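Local coordinates for protein lovastatin nonaketide synthase, polyketide synthase component (Aspergillus terreus, PDB 7CPX) that builds, together with its partner lovC, enzyme-bound dihydromonacolin L from nine malonyl-CoA units, using S-adenosylmethionine and NADPH, in the biosynthesis of lovastatin, at residues Lys309-Cys314 with Ala420-Gln425; Ser967-Asn972 with Asn1043-Val1048; Thr1470-Gly1475 with Leu1496-Ser1501. The protein carries 2 engineered substitutions. All blocks are in the same frame, centred on the assembly; numbering follows the deposited sequence.

Contact 1 (Lys309-Cys314 with Ala420-Gln425); sequences KAEDRC and ALPPGQ
Glu-311 and Pro-422 meet at an oblique crossing, the CG methylene of Glu-311 against the proline ring, with Glu-311 CG 3.8 Å from Pro-422 CG. Glu-311 holds CG beside its own backbone N and anti to the carbonyl carbon (chi1 -53°), which sets CG beside the ring; the chain runs on extended, and CG is its nearest atom to the proline. The CB of Pro-422 points toward the 309-314 loop, bringing the ring with it.

Gln-425 reaches the same residue from the other end of a type II turn, Pro-422 to Gln-425, that is closed by Gln-425 N bonding to Pro-422 O at 3.1 Å. Gly-424 takes the positive phi of this turn (84°). The Gln-425 chain bends at chi2, and its CG lies 3.7 Å from Glu-311 O. Arg-428, at the start of strand 428-435, donates through NH1 to Glu-311 O and to Arg-313 O, tying the loop to the ketosynthase sheet.

Chemically this is a small, surface-lying contact of 143 Å² between two connecting loops: methylene against proline ring, and a carbonyl, that of Glu-311, whose partial negative charge is probably balanced in part by the Arg-428 guanidinium from the neighbouring strand.

Contact 2 (Ser967-Asn972 with Asn1043-Val1048); sequences SFQWLN and NLTADV
Strands Ser-967 to Asn-972 and Asn-1043 to Val-1048 run antiparallel, their axes 4.5 Å apart at 171°, with hydrogen-bonded pairs at Phe-968 with Ala-1046 and at Trp-970 with Leu-1044. Each of these pairs exchanges two backbone bonds; in the first, Phe-968 N to Ala-1046 O and Ala-1046 N to Phe-968 O both measure 2.9 Å.

The side chains of those pairs form the apolar face. Trp-970 turns a rim atom of its indole to the partner strand: CZ3 comes to 3.6 Å from Ala-1046 CB, which sits at the ring edge, in its plane. Leu-1044 lies alongside the indole, pointing the same way, with its CG 4.1 Å from Trp-970 CE3. Helix 995-1012 covers this face, its Ala-1005 and Met-1008 packing on the tryptophan.

The opposite face is more polar. Ser-967 has OG anti to its backbone N (chi1 178°) and donates to Asp-1047 OD1 at 2.8 Å, using the anti lone pair of that oxygen. The extended Gln-969 crosses Thr-1045 and Asn-1043, its amide plane 89° from that of Asn-1043; its NE2 donates to Tyr-962 O of the second subunit. Leu-971 CD2 rests 3.3 Å from Asn-1043 ND2.

The two faces differ in kind, as expected for a sheet of the N-terminal hotdog fold: carbon side chains turn toward the central helix, while the polar face packs on the second subunit, where Gln-969 meets Gln-969 of the second subunit. The serine hydroxyl may offset part of the charge on Asp-1047, which lies near its counterpart in that subunit.

Contact 3 (Thr1470-Gly1475 with Leu1496-Ser1501); sequences TDISTG and LDIRRS
Leu-1496 N donates to Asp-1471 O across the contact at 3.2 Å, a moderately bent bond (N-H...O angle 151°) that meets the carbonyl from well above its plane, 55° out of it. The return path is weaker in kind: Ile-1472 CA presents its hydrogen to Leu-1496 O, a CA-H...O contact of 3.3 Å.

Apolar branches flank this backbone link. The side chain of Thr-1470 crosses that of Leu-1496, its CG2 3.3 Å from Leu-1496 CB, while OG1, anti to the carbonyl carbon (chi1 -76°), bonds instead with Glu-1494 O. Ile-1472 brings CG1 to 3.6 Å from Leu-1496 O and extends its terminal CD1 to within 4.3 Å of Ile-1498 CG1. Strand 1440-1445 backs the group, Ile-1445 packing on Leu-1496 and Ile-1498.

Each segment also has an aspartate that bonds to its own backbone. Asp-1471 OD1 accepts from Ser-1473 N at 3.1 Å, and Asp-1497 OD1 from Arg-1499 N at 3.0 Å; both are Asx turns in which the donor stands above the carboxylate plane. The second turn coincides with a type I turn, Arg-1500 N bonding to Asp-1497 O at 2.7 Å. Ser-1473 OG adds a weak capping bond from Gly-1475 N.

Two loops following neighbouring parallel strands, 1464-1469 and 1491-1493, are joined in this way, and the Asp-1471 side chain touches a glycine-rich GxGxxG-like turn. The arrangement is consistent with the Rossmann-like fold of class I methyltransferases, in which the C-terminal ends of the parallel strands carry the S-adenosylmethionine pocket.

How the contacts relate
The three contacts follow one another along the chain, each closing before the next opens, and each belongs to a different catalytic unit: ketosynthase for contact 1, dehydratase for contact 2, methyltransferase for contact 3. They are far apart. Centres of contacts 1 and 2 lie 67 Å from each other, those of contacts 2 and 3 69 Å, and those of contacts 1 and 3 105 Å; even the nearest atoms of contacts 1 and 2 are about 48 Å apart. None lies at an annotated active site or in the ketoreductase NADP pocket. Of the three, only contact 2 touches the second subunit, which places it at the dimer interface.

Contact 1 (Lys309-Cys314 with Ala420-Gln425)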
# COMPACT_ATOMS: atom_id res chain seq x y z
N LYS A 309 36.99 6.91 -54.94
CA LYS A 309 37.10 8.20 -55.61
C LYS A 309 36.58 9.31 -54.71
O LYS A 309 35.49 9.20 -54.13
CB LYS A 309 36.32 8.19 -56.93
CG LYS A 309 36.94 7.33 -58.01
CD LYS A 309 38.25 7.92 -58.52
CE LYS A 309 38.84 7.09 -59.64
NZ LYS A 309 39.17 5.71 -59.20
N ALA A 310 37.36 10.39 -54.60
CA ALA A 310 36.91 11.54 -53.83
C ALA A 310 35.70 12.20 -54.47
O ALA A 310 34.83 12.71 -53.77
CB ALA A 310 38.05 12.55 -53.69
N GLU A 311 35.63 12.20 -55.81
CA GLU A 311 34.49 12.81 -56.49
C GLU A 311 33.20 12.11 -56.10
O GLU A 311 32.18 12.77 -55.84
CB GLU A 311 34.70 12.75 -58.00
CG GLU A 311 36.01 13.35 -58.47
CD GLU A 311 36.15 13.33 -59.98
OE1 GLU A 311 35.24 12.80 -60.65
OE2 GLU A 311 37.16 13.85 -60.49
N ASP A 312 33.21 10.78 -56.06
CA ASP A 312 32.05 10.01 -55.65
C ASP A 312 31.89 9.93 -54.14
O ASP A 312 30.88 9.40 -53.66
CB ASP A 312 32.14 8.59 -56.23
CG ASP A 312 32.00 8.57 -57.74
OD1 ASP A 312 31.79 9.64 -58.33
OD2 ASP A 312 32.10 7.47 -58.32
N ARG A 313 32.85 10.45 -53.39
CA ARG A 313 32.81 10.41 -51.93
C ARG A 313 31.84 11.45 -51.39
O ARG A 313 31.37 12.34 -52.11
CB ARG A 313 34.21 10.67 -51.37
CG ARG A 313 34.50 9.97 -50.05
CD ARG A 313 35.37 8.74 -50.25
NE ARG A 313 36.56 9.02 -51.04
CZ ARG A 313 37.59 9.74 -50.62
NH1 ARG A 313 37.61 10.29 -49.42
NH2 ARG A 313 38.62 9.93 -51.44
N CYS A 314 31.53 11.33 -50.11
CA CYS A 314 30.72 12.31 -49.41
C CYS A 314 31.61 13.20 -48.56
O CYS A 314 32.43 12.70 -47.77
CB CYS A 314 29.66 11.63 -48.53
SG CYS A 314 30.34 10.49 -47.31
N ALA A 420 35.61 22.31 -51.33
CA ALA A 420 35.57 22.52 -52.77
C ALA A 420 35.27 21.22 -53.49
O ALA A 420 35.75 20.15 -53.10
CB ALA A 420 36.90 23.10 -53.25
N LEU A 421 34.46 21.31 -54.54
CA LEU A 421 34.02 20.15 -55.29
C LEU A 421 34.36 20.30 -56.77
O LEU A 421 34.49 21.43 -57.27
CB LEU A 421 32.51 19.95 -55.16
CG LEU A 421 31.96 19.94 -53.73
CD1 LEU A 421 30.45 19.79 -53.76
CD2 LEU A 421 32.58 18.82 -52.93
N PRO A 422 34.51 19.20 -57.49
CA PRO A 422 34.63 19.29 -58.95
C PRO A 422 33.39 19.92 -59.55
O PRO A 422 32.28 19.71 -59.04
CB PRO A 422 34.78 17.82 -59.39
CG PRO A 422 35.24 17.10 -58.17
CD PRO A 422 34.63 17.82 -57.01
N PRO A 423 33.53 20.71 -60.62
CA PRO A 423 32.35 21.36 -61.20
C PRO A 423 31.32 20.33 -61.65
O PRO A 423 31.66 19.30 -62.23
CB PRO A 423 32.93 22.14 -62.38
CG PRO A 423 34.20 21.44 -62.72
CD PRO A 423 34.74 20.94 -61.42
N GLY A 424 30.06 20.62 -61.36
CA GLY A 424 28.97 19.75 -61.73
C GLY A 424 28.69 18.62 -60.76
O GLY A 424 27.71 17.89 -60.95
N GLN A 425 29.51 18.46 -59.72
CA GLN A 425 29.28 17.42 -58.73
C GLN A 425 28.48 17.99 -57.57
O GLN A 425 28.93 18.95 -56.93
CB GLN A 425 30.60 16.86 -58.21
CG GLN A 425 30.43 15.62 -57.35
CD GLN A 425 31.43 15.57 -56.21
OE1 GLN A 425 32.63 15.37 -56.43
NE2 GLN A 425 30.94 15.75 -54.99

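Contact 2 (Ser967-Asn972 with Asn1043-Val1048)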
# COMPACT_ATOMS: atom_id res chain seq x y z
N SER A 967 -2.07 7.15 4.75
CA SER A 967 -1.47 5.83 4.57
C SER A 967 -0.37 5.93 3.52
O SER A 967 -0.56 6.54 2.47
CB SER A 967 -2.52 4.80 4.14
OG SER A 967 -1.92 3.53 3.92
N PHE A 968 0.77 5.31 3.81
CA PHE A 968 1.95 5.39 2.97
C PHE A 968 2.54 4.00 2.83
O PHE A 968 2.39 3.16 3.71
CB PHE A 968 3.00 6.33 3.58
CG PHE A 968 2.49 7.72 3.87
CD1 PHE A 968 1.65 7.95 4.94
CD2 PHE A 968 2.88 8.79 3.09
CE1 PHE A 968 1.19 9.22 5.21
CE2 PHE A 968 2.43 10.06 3.36
CZ PHE A 968 1.58 10.28 4.42
N GLN A 969 3.23 3.78 1.71
CA GLN A 969 3.94 2.52 1.51
C GLN A 969 5.18 2.82 0.66
O GLN A 969 5.08 2.93 -0.56
CB GLN A 969 3.05 1.48 0.85
CG GLN A 969 3.67 0.09 0.82
CD GLN A 969 2.69 -0.97 0.37
OE1 GLN A 969 1.66 -0.67 -0.23
NE2 GLN A 969 3.00 -2.23 0.68
N TRP A 970 6.32 2.94 1.32
CA TRP A 970 7.58 3.14 0.62
C TRP A 970 8.10 1.80 0.12
O TRP A 970 8.27 0.86 0.90
CB TRP A 970 8.61 3.79 1.54
CG TRP A 970 8.27 5.18 1.93
CD1 TRP A 970 8.68 6.33 1.33
CD2 TRP A 970 7.43 5.57 3.01
NE1 TRP A 970 8.16 7.42 1.98
CE2 TRP A 970 7.38 6.98 3.02
CE3 TRP A 970 6.71 4.87 3.98
CZ2 TRP A 970 6.64 7.69 3.95
CZ3 TRP A 970 5.98 5.58 4.91
CH2 TRP A 970 5.95 6.98 4.89
N LEU A 971 8.35 1.72 -1.18
CA LEU A 971 8.78 0.50 -1.84
C LEU A 971 10.24 0.62 -2.23
O LEU A 971 10.65 1.63 -2.82
CB LEU A 971 7.93 0.23 -3.08
CG LEU A 971 6.42 0.36 -2.86
CD1 LEU A 971 5.69 0.33 -4.19
CD2 LEU A 971 5.92 -0.75 -1.96
N ASN A 972 11.03 -0.40 -1.91
CA ASN A 972 12.45 -0.40 -2.22
C ASN A 972 12.89 -1.83 -2.47
O ASN A 972 12.24 -2.78 -2.05
CB ASN A 972 13.27 0.23 -1.08
CG ASN A 972 14.74 0.33 -1.40
OD1 ASN A 972 15.18 -0.01 -2.50
ND2 ASN A 972 15.52 0.79 -0.44
N ASN A 1043 9.14 -3.19 1.81
CA ASN A 1043 7.98 -2.32 1.67
C ASN A 1043 7.58 -1.86 3.07
O ASN A 1043 7.06 -2.65 3.86
CB ASN A 1043 6.83 -3.06 0.98
CG ASN A 1043 7.27 -3.75 -0.29
OD1 ASN A 1043 6.91 -4.90 -0.55
ND2 ASN A 1043 8.06 -3.05 -1.10
N LEU A 1044 7.85 -0.60 3.37
CA LEU A 1044 7.47 -0.03 4.66
C LEU A 1044 6.10 0.61 4.51
O LEU A 1044 5.97 1.67 3.89
CB LEU A 1044 8.51 0.98 5.13
CG LEU A 1044 8.08 1.84 6.32
CD1 LEU A 1044 7.40 1.01 7.39
CD2 LEU A 1044 9.27 2.57 6.92
N THR A 1045 5.09 -0.04 5.07
CA THR A 1045 3.73 0.48 5.07
C THR A 1045 3.48 1.16 6.41
O THR A 1045 3.52 0.50 7.46
CB THR A 1045 2.72 -0.63 4.83
OG1 THR A 1045 3.03 -1.31 3.61
CG2 THR A 1045 1.31 -0.07 4.75
N ALA A 1046 3.22 2.46 6.38
CA ALA A 1046 3.00 3.26 7.58
C ALA A 1046 1.65 3.93 7.47
O ALA A 1046 1.41 4.71 6.55
CB ALA A 1046 4.11 4.29 7.76
N ASP A 1047 0.77 3.65 8.43
CA ASP A 1047 -0.60 4.15 8.42
C ASP A 1047 -0.83 4.91 9.71
O ASP A 1047 -0.79 4.33 10.79
CB ASP A 1047 -1.58 2.99 8.28
CG ASP A 1047 -1.03 1.88 7.41
OD1 ASP A 1047 -1.06 2.03 6.17
OD2 ASP A 1047 -0.55 0.87 7.96
N VAL A 1048 -1.09 6.21 9.59
CA VAL A 1048 -1.26 7.07 10.76
C VAL A 1048 -2.63 6.77 11.34
O VAL A 1048 -3.65 7.32 10.90
CB VAL A 1048 -1.09 8.55 10.42
CG1 VAL A 1048 -1.81 8.90 9.15
CG2 VAL A 1048 -1.60 9.41 11.55

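Contact 3 (Thr1470-Gly1475 with Leu1496-Ser1501)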
# COMPACT_ATOMS: atom_id res chain seq x y z
N THR A 1470 28.78 -53.63 19.51
CA THR A 1470 29.22 -54.78 18.74
C THR A 1470 28.37 -56.00 19.07
O THR A 1470 27.98 -56.21 20.22
CB THR A 1470 30.70 -55.07 19.03
OG1 THR A 1470 31.52 -54.13 18.33
CG2 THR A 1470 31.07 -56.47 18.59
N ASP A 1471 28.10 -56.79 18.04
CA ASP A 1471 27.45 -58.09 18.19
C ASP A 1471 27.82 -58.93 16.97
O ASP A 1471 28.27 -58.40 15.95
CB ASP A 1471 25.93 -57.95 18.32
CG ASP A 1471 25.25 -59.27 18.66
OD1 ASP A 1471 25.64 -60.31 18.09
OD2 ASP A 1471 24.33 -59.27 19.50
N ILE A 1472 27.64 -60.24 17.10
CA ILE A 1472 27.96 -61.14 16.01
C ILE A 1472 27.12 -60.83 14.78
O ILE A 1472 27.52 -61.16 13.66
CB ILE A 1472 27.78 -62.61 16.45
CG1 ILE A 1472 28.69 -62.92 17.65
CG2 ILE A 1472 28.10 -63.55 15.30
CD1 ILE A 1472 27.98 -62.87 18.99
N SER A 1473 25.96 -60.21 14.96
CA SER A 1473 25.07 -59.84 13.86
C SER A 1473 24.83 -58.34 13.88
O SER A 1473 24.63 -57.74 14.94
CB SER A 1473 23.74 -60.58 13.96
OG SER A 1473 22.87 -60.22 12.90
N THR A 1474 24.85 -57.73 12.69
CA THR A 1474 24.63 -56.30 12.55
C THR A 1474 23.17 -55.90 12.67
O THR A 1474 22.88 -54.70 12.75
CB THR A 1474 25.17 -55.81 11.20
OG1 THR A 1474 24.53 -56.54 10.14
CG2 THR A 1474 26.67 -56.00 11.11
N GLY A 1475 22.25 -56.86 12.69
CA GLY A 1475 20.83 -56.53 12.67
C GLY A 1475 20.42 -55.63 13.82
O GLY A 1475 19.52 -54.79 13.66
N LEU A 1496 31.39 -57.94 15.36
CA LEU A 1496 32.52 -58.79 15.70
C LEU A 1496 32.03 -60.21 15.94
O LEU A 1496 31.08 -60.42 16.69
CB LEU A 1496 33.26 -58.29 16.94
CG LEU A 1496 34.55 -59.01 17.31
CD1 LEU A 1496 35.66 -58.68 16.33
CD2 LEU A 1496 34.97 -58.67 18.73
N ASP A 1497 32.69 -61.17 15.30
CA ASP A 1497 32.48 -62.59 15.59
C ASP A 1497 33.57 -63.00 16.57
O ASP A 1497 34.74 -63.16 16.19
CB ASP A 1497 32.52 -63.42 14.31
CG ASP A 1497 32.21 -64.88 14.56
OD1 ASP A 1497 31.92 -65.24 15.72
OD2 ASP A 1497 32.26 -65.67 13.60
N ILE A 1498 33.19 -63.17 17.84
CA ILE A 1498 34.18 -63.54 18.86
C ILE A 1498 34.86 -64.84 18.50
O ILE A 1498 35.98 -65.10 18.94
CB ILE A 1498 33.55 -63.64 20.27
CG1 ILE A 1498 32.10 -63.15 20.32
CG2 ILE A 1498 34.40 -62.86 21.27
CD1 ILE A 1498 31.48 -63.19 21.70
N ARG A 1499 34.20 -65.68 17.69
CA ARG A 1499 34.78 -66.92 17.20
C ARG A 1499 35.87 -66.69 16.17
O ARG A 1499 36.53 -67.65 15.76
CB ARG A 1499 33.67 -67.80 16.60
CG ARG A 1499 32.48 -68.01 17.53
CD ARG A 1499 31.24 -68.43 16.77
NE ARG A 1499 30.04 -68.35 17.60
CZ ARG A 1499 28.81 -68.61 17.17
NH1 ARG A 1499 28.57 -68.97 15.92
NH2 ARG A 1499 27.79 -68.49 18.02
N ARG A 1500 36.08 -65.45 15.73
CA ARG A 1500 37.02 -65.11 14.68
C ARG A 1500 37.97 -64.02 15.17
O ARG A 1500 37.64 -63.25 16.08
CB ARG A 1500 36.29 -64.65 13.41
CG ARG A 1500 37.20 -64.24 12.27
CD ARG A 1500 36.39 -63.73 11.09
NE ARG A 1500 37.25 -63.22 10.02
CZ ARG A 1500 36.81 -62.58 8.95
NH1 ARG A 1500 35.52 -62.35 8.76
NH2 ARG A 1500 37.68 -62.16 8.04
N SER A 1501 39.15 -63.97 14.57
CA SER A 1501 40.13 -62.97 14.94
C SER A 1501 39.57 -61.57 14.68
O SER A 1501 39.00 -61.33 13.61
CB SER A 1501 41.42 -63.16 14.14
OG SER A 1501 42.37 -62.16 14.47